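Local atomic coordinates of shikimate 5-dehydrogenase (Mycobacterium fortuitum subsp. fortuitum DSM 46621, PDB entry 4XIJ), a protein that probably catalyses the NADP-dependent interconversion of 3-dehydroshikimate and shikimate, the fourth of seven steps in chorismate biosynthesis. Residues 120-125 with 218-223; 222-227 with 244-249. All coordinates share one frame; numbering follows the deposited sequence.

Overall arrangement
Both contacts involve strand 218-221 or the loop that follows it, in a parallel six-stranded sheet, the Rossmann-type half of the enzyme expected to bind NADP, and together they illustrate how one strand can be tied to two helices. Contact 1 packs the strand itself, from Arg218 to Leu220, against the end of helix 114-122; contact 2 joins the loop beyond its carboxyl end to the start of helix 246-261. Their centres are about 10 Å apart, and they share Ala222 and Ile223. Packing bridges them: Leu220 CD2 meets Met248 CG at 3.8 Å, and Ala121 CB meets Gln247 CB at 3.7 Å. A bound sulfate ion, probably from the crystallisation liquor, lies near the Leu249 side chain.

Contact 1: 120-125 with 218-223; sequences GALGTA and RVLDAI
The last turn of helix 114-122 and the loop after it lie against strand 218-221, and the closest alpha carbons across the two, Leu122 CA and Leu220 CA, are 6.5 Å apart. Alternate strand residues, Arg218 and Leu220, face the helix end. Arg218 brings its guanidinium end-on to a single acceptor: NH2 is 3.0 Å and NH1 3.1 Å from Leu122 O, both hydrogen bonds noticeably bent. The oxygen sits almost in the guanidinium plane, while the two nitrogens reach it from opposite faces of the carbonyl plane. A bend at chi3 (66°) turns NE out of the extended line of the chain. Arg218 NH1 also lies 2.9 Å from Thr124 O, again at the edge of the group, and NE forms a salt bridge with Glu241 on the neighbouring strand 241-243. This is the helix-on-sheet layering of a Rossmann-type domain, with the arginine at the point where the helix gives way to loop. There Gly123 takes a positive phi (81°), and Thr124 N returns a weak bond to the same Leu122 O. Further along the strand the contact turns apolar. Leu220 brings both methyls near Ala121 CB, CD1 at 3.8 Å, and its CB meets Leu122 CG at 4.0 Å. Leu145 of helix 138-147 also packs against Leu122.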
loop_
_atom_site.group_PDB
_atom_site.type_symbol
_atom_site.label_atom_id
_atom_site.label_comp_id
_atom_site.label_asym_id
_atom_site.label_seq_id
_atom_site.Cartn_x
_atom_site.Cartn_y
_atom_site.Cartn_z
ATOM N N GLY A 120 -7.984 -3.739 1.985
ATOM C CA GLY A 120 -9.147 -3.286 1.241
ATOM C C GLY A 120 -9.251 -4.036 -0.081
ATOM O O GLY A 120 -10.361 -4.430 -0.498
ATOM N N ALA A 121 -8.129 -4.177 -0.800
ATOM C CA ALA A 121 -8.201 -4.832 -2.121
ATOM C C ALA A 121 -8.545 -6.308 -2.014
ATOM O O ALA A 121 -9.291 -6.842 -2.841
ATOM C CB ALA A 121 -6.852 -4.653 -2.863
ATOM N N LEU A 122 -7.982 -6.982 -1.014
ATOM C CA LEU A 122 -8.192 -8.417 -0.880
ATOM C C LEU A 122 -9.508 -8.776 -0.200
ATOM O O LEU A 122 -10.116 -9.801 -0.510
ATOM C CB LEU A 122 -7.056 -9.020 -0.075
ATOM C CG LEU A 122 -5.949 -9.714 -0.819
ATOM C CD1 LEU A 122 -4.928 -10.280 0.204
ATOM C CD2 LEU A 122 -6.512 -10.891 -1.681
ATOM N N GLY A 123 -9.952 -7.952 0.741
ATOM C CA GLY A 123 -11.128 -8.294 1.530
ATOM C C GLY A 123 -10.823 -9.242 2.677
ATOM O O GLY A 123 -10.899 -8.864 3.861
ATOM N N THR A 124 -10.543 -10.500 2.339
ATOM C CA THR A 124 -10.016 -11.480 3.307
ATOM C C THR A 124 -8.932 -12.266 2.590
ATOM O O THR A 124 -8.885 -12.312 1.354
ATOM C CB THR A 124 -11.118 -12.441 3.824
ATOM O OG1 THR A 124 -10.603 -13.269 4.866
ATOM C CG2 THR A 124 -11.641 -13.359 2.685
ATOM N N ALA A 125 -8.043 -12.877 3.366
ATOM C CA ALA A 125 -7.003 -13.716 2.786
ATOM C C ALA A 125 -7.089 -15.164 3.296
ATOM O O ALA A 125 -6.128 -15.935 3.146
ATOM C CB ALA A 125 -5.616 -13.120 3.105
ATOM N N ARG A 218 -7.090 -16.911 -4.735
ATOM C CA ARG A 218 -7.286 -15.472 -4.867
ATOM C C ARG A 218 -5.927 -14.820 -4.813
ATOM O O ARG A 218 -5.154 -15.024 -3.885
ATOM C CB ARG A 218 -8.199 -14.964 -3.767
ATOM C CG ARG A 218 -9.519 -15.694 -3.818
ATOM C CD ARG A 218 -10.510 -15.095 -2.844
ATOM N NE ARG A 218 -10.907 -13.726 -3.183
ATOM C CZ ARG A 218 -10.609 -12.653 -2.456
ATOM N NH1 ARG A 218 -9.904 -12.802 -1.351
ATOM N NH2 ARG A 218 -11.027 -11.444 -2.845
ATOM N N VAL A 219 -5.603 -14.043 -5.830
ATOM C CA VAL A 219 -4.294 -13.415 -5.941
ATOM C C VAL A 219 -4.446 -11.918 -6.178
ATOM O O VAL A 219 -5.114 -11.511 -7.142
ATOM C CB VAL A 219 -3.465 -14.053 -7.087
ATOM C CG1 VAL A 219 -2.134 -13.299 -7.232
ATOM C CG2 VAL A 219 -3.248 -15.552 -6.769
ATOM N N LEU A 220 -3.863 -11.119 -5.282
ATOM C CA LEU A 220 -3.712 -9.684 -5.447
ATOM C C LEU A 220 -2.346 -9.437 -6.068
ATOM O O LEU A 220 -1.316 -9.738 -5.464
ATOM C CB LEU A 220 -3.869 -8.959 -4.097
ATOM C CG LEU A 220 -3.541 -7.479 -4.108
ATOM C CD1 LEU A 220 -4.523 -6.753 -5.014
ATOM C CD2 LEU A 220 -3.655 -6.963 -2.661
ATOM N N ASP A 221 -2.364 -8.941 -7.307
ATOM C CA ASP A 221 -1.157 -8.610 -8.026
ATOM C C ASP A 221 -0.950 -7.088 -7.915
ATOM O O ASP A 221 -1.820 -6.316 -8.311
ATOM C CB ASP A 221 -1.313 -9.042 -9.491
ATOM C CG ASP A 221 -0.037 -8.956 -10.280
ATOM O OD1 ASP A 221 0.973 -8.415 -9.799
ATOM O OD2 ASP A 221 -0.023 -9.505 -11.396
ATOM N N ALA A 222 0.185 -6.660 -7.372
ATOM C CA ALA A 222 0.488 -5.239 -7.247
ATOM C C ALA A 222 0.593 -4.560 -8.619
ATOM O O ALA A 222 0.414 -3.340 -8.727
ATOM C CB ALA A 222 1.781 -5.039 -6.471
ATOM N N ILE A 223 0.896 -5.339 -9.651
ATOM C CA ILE A 223 1.014 -4.792 -10.996
ATOM C C ILE A 223 -0.357 -4.533 -11.590
ATOM O O ILE A 223 -1.309 -5.311 -11.342
ATOM C CB ILE A 223 1.810 -5.758 -11.895
ATOM C CG1 ILE A 223 3.180 -6.051 -11.260
ATOM C CG2 ILE A 223 1.928 -5.209 -13.300
ATOM C CD1 ILE A 223 4.027 -4.812 -11.018
#

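Contact 2: 222-227 with 244-249; sequences AIYDPW and NGLQML
Tyr224 and Asn244 carry this contact, the tyrosine through its ring and the asparagine through CB and its amide. Leu246 lays CD2 over the centre of one face of the Tyr224 ring, 3.6 Å from the centroid, a CH-pi contact in which the two side chains cross at about a right angle. A chi1 of 57° sets Tyr224 CG between the backbone N and the carbonyl carbon, and chi2 of 86° turns the ring. Asn244 presses CB over the six-membered ring of Trp227, 3.3 Å from its centroid, with the amide and indole planes almost perpendicular (89°). Asn244 ND2 lies by the five-membered ring, 3.5 Å from Trp227 CG. The amide's OD1 accepts from Leu246 N at 3.0 Å, capping the start of helix 246-261. Between these side chains the backbones close in: Ala222 O lies 3.3 Å from Gly245 CA in a CA-H...O contact, at a spot where a beta carbon on residue 245 would collide with that oxygen. Gly245 N adds a weak but nearly straight hydrogen bond to Ile223 O. With this single, weak hydrogen bond between the segments, attraction here probably comes largely from CH-pi and van der Waals contact.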
loop_
_atom_site.group_PDB
_atom_site.type_symbol
_atom_site.label_atom_id
_atom_site.label_comp_id
_atom_site.label_asym_id
_atom_site.label_seq_id
_atom_site.Cartn_x
_atom_site.Cartn_y
_atom_site.Cartn_z
ATOM N N ALA A 222 0.185 -6.660 -7.372
ATOM C CA ALA A 222 0.488 -5.239 -7.247
ATOM C C ALA A 222 0.593 -4.560 -8.619
ATOM O O ALA A 222 0.414 -3.340 -8.727
ATOM C CB ALA A 222 1.781 -5.039 -6.471
ATOM N N ILE A 223 0.896 -5.339 -9.651
ATOM C CA ILE A 223 1.014 -4.792 -10.996
ATOM C C ILE A 223 -0.357 -4.533 -11.590
ATOM O O ILE A 223 -1.309 -5.311 -11.342
ATOM C CB ILE A 223 1.810 -5.758 -11.895
ATOM C CG1 ILE A 223 3.180 -6.051 -11.260
ATOM C CG2 ILE A 223 1.928 -5.209 -13.300
ATOM C CD1 ILE A 223 4.027 -4.812 -11.018
ATOM N N TYR A 224 -0.485 -3.452 -12.367
ATOM C CA TYR A 224 -1.763 -3.227 -13.046
ATOM C C TYR A 224 -1.622 -2.826 -14.493
ATOM O O TYR A 224 -2.628 -2.657 -15.189
ATOM C CB TYR A 224 -2.585 -2.181 -12.292
ATOM C CG TYR A 224 -1.917 -0.844 -12.094
ATOM C CD1 TYR A 224 -1.987 0.145 -13.082
ATOM C CD2 TYR A 224 -1.267 -0.537 -10.902
ATOM C CE1 TYR A 224 -1.430 1.381 -12.891
ATOM C CE2 TYR A 224 -0.698 0.715 -10.710
ATOM C CZ TYR A 224 -0.769 1.660 -11.708
ATOM O OH TYR A 224 -0.206 2.917 -11.516
ATOM N N ASP A 225 -0.383 -2.685 -14.957
ATOM C CA ASP A 225 -0.161 -2.362 -16.360
ATOM C C ASP A 225 1.030 -3.124 -16.904
ATOM O O ASP A 225 2.121 -3.102 -16.327
ATOM C CB ASP A 225 0.040 -0.864 -16.524
ATOM C CG ASP A 225 0.161 -0.452 -17.970
ATOM O OD1 ASP A 225 -0.836 -0.573 -18.725
ATOM O OD2 ASP A 225 1.250 0.034 -18.330
ATOM N N PRO A 226 0.819 -3.858 -17.993
ATOM C CA PRO A 226 -0.476 -4.162 -18.623
ATOM C C PRO A 226 -1.342 -5.119 -17.779
ATOM O O PRO A 226 -0.864 -5.684 -16.797
ATOM C CB PRO A 226 -0.072 -4.808 -19.957
ATOM C CG PRO A 226 1.351 -4.318 -20.211
ATOM C CD PRO A 226 1.963 -4.247 -18.843
ATOM N N TRP A 227 -2.610 -5.263 -18.131
ATOM C CA TRP A 227 -3.510 -6.174 -17.418
ATOM C C TRP A 227 -4.356 -6.909 -18.449
ATOM O O TRP A 227 -4.837 -6.289 -19.374
ATOM C CB TRP A 227 -4.410 -5.408 -16.439
ATOM C CG TRP A 227 -5.155 -6.322 -15.519
ATOM C CD1 TRP A 227 -6.469 -6.682 -15.601
ATOM C CD2 TRP A 227 -4.611 -7.034 -14.416
ATOM N NE1 TRP A 227 -6.784 -7.558 -14.593
ATOM C CE2 TRP A 227 -5.654 -7.792 -13.851
ATOM C CE3 TRP A 227 -3.339 -7.093 -13.840
ATOM C CZ2 TRP A 227 -5.461 -8.597 -12.719
ATOM C CZ3 TRP A 227 -3.145 -7.903 -12.736
ATOM C CH2 TRP A 227 -4.202 -8.640 -12.189
ATOM N N ASN A 244 -6.073 -6.535 -9.439
ATOM C CA ASN A 244 -4.815 -5.807 -9.726
ATOM C C ASN A 244 -4.507 -4.628 -8.826
ATOM O O ASN A 244 -5.310 -4.239 -7.982
ATOM C CB ASN A 244 -4.727 -5.365 -11.199
ATOM C CG ASN A 244 -5.684 -4.246 -11.602
ATOM O OD1 ASN A 244 -5.895 -3.291 -10.882
ATOM N ND2 ASN A 244 -6.146 -4.319 -12.837
ATOM N N GLY A 245 -3.306 -4.070 -9.017
ATOM C CA GLY A 245 -2.791 -3.063 -8.115
ATOM C C GLY A 245 -3.565 -1.771 -8.081
ATOM O O GLY A 245 -3.399 -1.019 -7.131
ATOM N N LEU A 246 -4.400 -1.491 -9.084
ATOM C CA LEU A 246 -5.233 -0.266 -8.987
ATOM C C LEU A 246 -6.113 -0.339 -7.745
ATOM O O LEU A 246 -6.436 0.699 -7.153
ATOM C CB LEU A 246 -6.110 -0.041 -10.225
ATOM C CG LEU A 246 -5.288 0.356 -11.446
ATOM C CD1 LEU A 246 -6.251 0.336 -12.642
ATOM C CD2 LEU A 246 -4.609 1.753 -11.274
ATOM N N GLN A 247 -6.525 -1.536 -7.333
ATOM C CA GLN A 247 -7.353 -1.604 -6.120
ATOM C C GLN A 247 -6.558 -1.304 -4.831
ATOM O O GLN A 247 -7.133 -0.816 -3.857
ATOM C CB GLN A 247 -8.025 -2.993 -5.998
ATOM C CG GLN A 247 -8.956 -3.304 -7.161
ATOM C CD GLN A 247 -9.981 -2.192 -7.419
ATOM O OE1 GLN A 247 -10.139 -1.726 -8.568
ATOM N NE2 GLN A 247 -10.708 -1.813 -6.402
ATOM N N MET A 248 -5.256 -1.618 -4.809
ATOM C CA MET A 248 -4.392 -1.179 -3.722
ATOM C C MET A 248 -4.319 0.353 -3.701
ATOM O O MET A 248 -4.543 0.960 -2.675
ATOM C CB MET A 248 -3.001 -1.796 -3.861
ATOM C CG MET A 248 -3.081 -3.312 -3.712
ATOM S SD MET A 248 -1.550 -4.134 -4.241
ATOM C CE MET A 248 -0.304 -3.454 -3.141
ATOM N N LEU A 249 -4.065 0.968 -4.859
ATOM C CA LEU A 249 -3.978 2.445 -4.921
ATOM C C LEU A 249 -5.297 3.083 -4.466
ATOM O O LEU A 249 -5.287 4.066 -3.692
ATOM C CB LEU A 249 -3.618 2.953 -6.337
ATOM C CG LEU A 249 -2.258 2.545 -6.901
ATOM C CD1 LEU A 249 -2.075 3.172 -8.278
ATOM C CD2 LEU A 249 -1.124 2.941 -5.966
#